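Rhamnosidase B (PDB 2OKX) hydrolyses terminal alpha-L-rhamnose residues from glycosides, as a family 78 glycoside hydrolase that probably works with inversion at the anomeric carbon. Local coordinates at residues A[877-882]-A[887-892]. Numbering follows the deposited sequence.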
loop_
_atom_site.group_PDB
_atom_site.type_symbol
_atom_site.label_atom_id
_atom_site.label_comp_id
_atom_site.label_asym_id
_atom_site.label_seq_id
_atom_site.Cartn_x
_atom_site.Cartn_y
_atom_site.Cartn_z
ATOM N N LEU A 877 12.528 5.419 -27.839
ATOM C CA LEU A 877 13.081 4.282 -28.569
ATOM C C LEU A 877 12.262 4.147 -29.856
ATOM O O LEU A 877 12.799 3.822 -30.917
ATOM C CB LEU A 877 12.963 3.004 -27.746
ATOM C CG LEU A 877 13.542 1.756 -28.417
ATOM C CD1 LEU A 877 15.055 1.912 -28.629
ATOM C CD2 LEU A 877 13.246 0.552 -27.538
ATOM N N GLY A 878 10.957 4.384 -29.736
ATOM C CA GLY A 878 10.074 4.342 -30.891
ATOM C C GLY A 878 9.125 3.171 -31.062
ATOM O O GLY A 878 8.518 3.038 -32.122
ATOM N N VAL A 879 8.968 2.333 -30.043
ATOM C CA VAL A 879 8.087 1.170 -30.164
ATOM C C VAL A 879 6.658 1.420 -29.698
ATOM O O VAL A 879 6.424 1.698 -28.522
ATOM C CB VAL A 879 8.637 -0.039 -29.370
ATOM C CG1 VAL A 879 7.719 -1.245 -29.552
ATOM C CG2 VAL A 879 10.047 -0.371 -29.832
ATOM N N LYS A 880 5.706 1.306 -30.622
ATOM C CA LYS A 880 4.295 1.497 -30.304
ATOM C C LYS A 880 3.423 0.392 -30.896
ATOM O O LYS A 880 3.696 -0.104 -31.990
ATOM C CB LYS A 880 3.799 2.843 -30.834
ATOM C CG LYS A 880 4.284 4.052 -30.055
ATOM C CD LYS A 880 3.623 5.318 -30.578
ATOM C CE LYS A 880 4.032 6.538 -29.780
ATOM N NZ LYS A 880 3.352 7.757 -30.294
ATOM N N ARG A 881 2.381 0.011 -30.163
ATOM C CA ARG A 881 1.437 -1.013 -30.614
ATOM C C ARG A 881 0.731 -0.435 -31.845
ATOM O O ARG A 881 0.265 0.703 -31.810
ATOM C CB ARG A 881 0.407 -1.296 -29.509
ATOM C CG ARG A 881 -0.447 -2.557 -29.719
ATOM C CD ARG A 881 -1.584 -2.646 -28.689
ATOM N NE ARG A 881 -2.607 -1.627 -28.923
ATOM C CZ ARG A 881 -2.740 -0.507 -28.220
ATOM N NH1 ARG A 881 -3.700 0.355 -28.527
ATOM N NH2 ARG A 881 -1.928 -0.251 -27.202
ATOM N N GLY A 882 0.647 -1.215 -32.922
ATOM C CA GLY A 882 0.016 -0.727 -34.143
ATOM C C GLY A 882 -1.382 -1.248 -34.435
ATOM O O GLY A 882 -2.097 -0.694 -35.271
ATOM N N ARG A 887 -0.597 -7.114 -33.412
ATOM C CA ARG A 887 -0.524 -7.821 -34.688
ATOM C C ARG A 887 0.346 -7.015 -35.652
ATOM O O ARG A 887 0.911 -7.555 -36.599
ATOM C CB ARG A 887 -1.928 -8.049 -35.259
ATOM C CG ARG A 887 -2.739 -9.085 -34.474
ATOM C CD ARG A 887 -4.094 -9.353 -35.131
ATOM N NE ARG A 887 -4.901 -10.339 -34.409
ATOM C CZ ARG A 887 -5.545 -10.107 -33.266
ATOM N NH1 ARG A 887 -6.247 -11.079 -32.696
ATOM N NH2 ARG A 887 -5.501 -8.911 -32.695
ATOM N N THR A 888 0.436 -5.711 -35.414
ATOM C CA THR A 888 1.312 -4.856 -36.207
ATOM C C THR A 888 1.989 -3.927 -35.197
ATOM O O THR A 888 1.447 -3.661 -34.125
ATOM C CB THR A 888 0.544 -3.994 -37.246
ATOM O OG1 THR A 888 -0.040 -2.859 -36.600
ATOM C CG2 THR A 888 -0.550 -4.805 -37.921
ATOM N N VAL A 889 3.180 -3.453 -35.528
ATOM C CA VAL A 889 3.897 -2.564 -34.635
ATOM C C VAL A 889 4.446 -1.392 -35.423
ATOM O O VAL A 889 4.920 -1.549 -36.546
ATOM C CB VAL A 889 5.057 -3.309 -33.927
ATOM C CG1 VAL A 889 5.980 -3.942 -34.956
ATOM C CG2 VAL A 889 5.835 -2.353 -33.038
ATOM N N ASP A 890 4.343 -0.207 -34.837
ATOM C CA ASP A 890 4.844 1.000 -35.465
ATOM C C ASP A 890 6.176 1.357 -34.820
ATOM O O ASP A 890 6.253 1.522 -33.600
ATOM C CB ASP A 890 3.857 2.149 -35.262
ATOM C CG ASP A 890 2.526 1.903 -35.942
ATOM O OD1 ASP A 890 1.565 2.640 -35.640
ATOM O OD2 ASP A 890 2.441 0.979 -36.780
ATOM N N ILE A 891 7.223 1.453 -35.634
ATOM C CA ILE A 891 8.543 1.821 -35.140
ATOM C C ILE A 891 8.836 3.227 -35.656
ATOM O O ILE A 891 9.033 3.434 -36.859
ATOM C CB ILE A 891 9.632 0.852 -35.651
ATOM C CG1 ILE A 891 9.283 -0.590 -35.262
ATOM C CG2 ILE A 891 10.994 1.241 -35.069
ATOM C CD1 ILE A 891 9.142 -0.831 -33.766
ATOM N N ALA A 892 8.847 4.197 -34.747
ATOM C CA ALA A 892 9.098 5.588 -35.114
ATOM C C ALA A 892 9.940 6.267 -34.038
ATOM O O ALA A 892 9.411 6.946 -33.163
ATOM C CB ALA A 892 7.771 6.325 -35.284
#
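Lys-880 and Asp-890 form the hydrogen-bonded pair at the centre of an antiparallel hairpin, whose strands 879-881 and 888-891 run at 147° to each other with their axes 4.9 Å apart at the closest. Two bonds close this pair: Lys-880 N reaches Asp-890 O at 3.0 Å, almost in line with the carbonyl, and Asp-890 N returns to Lys-880 O at 2.9 Å. The ladder continues to Ala-892 N, which meets Gly-878 O in the carbonyl plane on a lone pair. At the turn end, Gly-882 N stands above the plane of the Thr-888 carbonyl, 2.8 Å from its O, and the N-H...O angle drops to 140°. Gly-878, with positive phi (106°), is where the chain leaves helix 868-876; its O also receives a CA-H contact from Ile-891. The hairpin follows this helix, the last in the chain, consistent with its opening the C-terminal beta domain behind the alpha barrel that in this family carries the active site, and strand 936-939 extends it beside 888-891.

On one face Val-879 splits its branches: CG2 lies 4.1 Å from Ile-891 CD1, the two side chains side by side, while CG1, anti to the backbone N and so directed to the other flank, meets Val-889 CG2 at 4.1 Å in one of the two conformers of Val-889. Val-915 of strand 912-921 touches both Val-879 and Ile-891 on this apolar face. On the other face the extended chain of Lys-880 leads away to a salt bridge with Glu-812, whereas both Asp-890 OD1 and OD2 lie 4.0 Å from Gly-882 CA, and OD2 accepts a hydrogen bond from Asn-938 ND2.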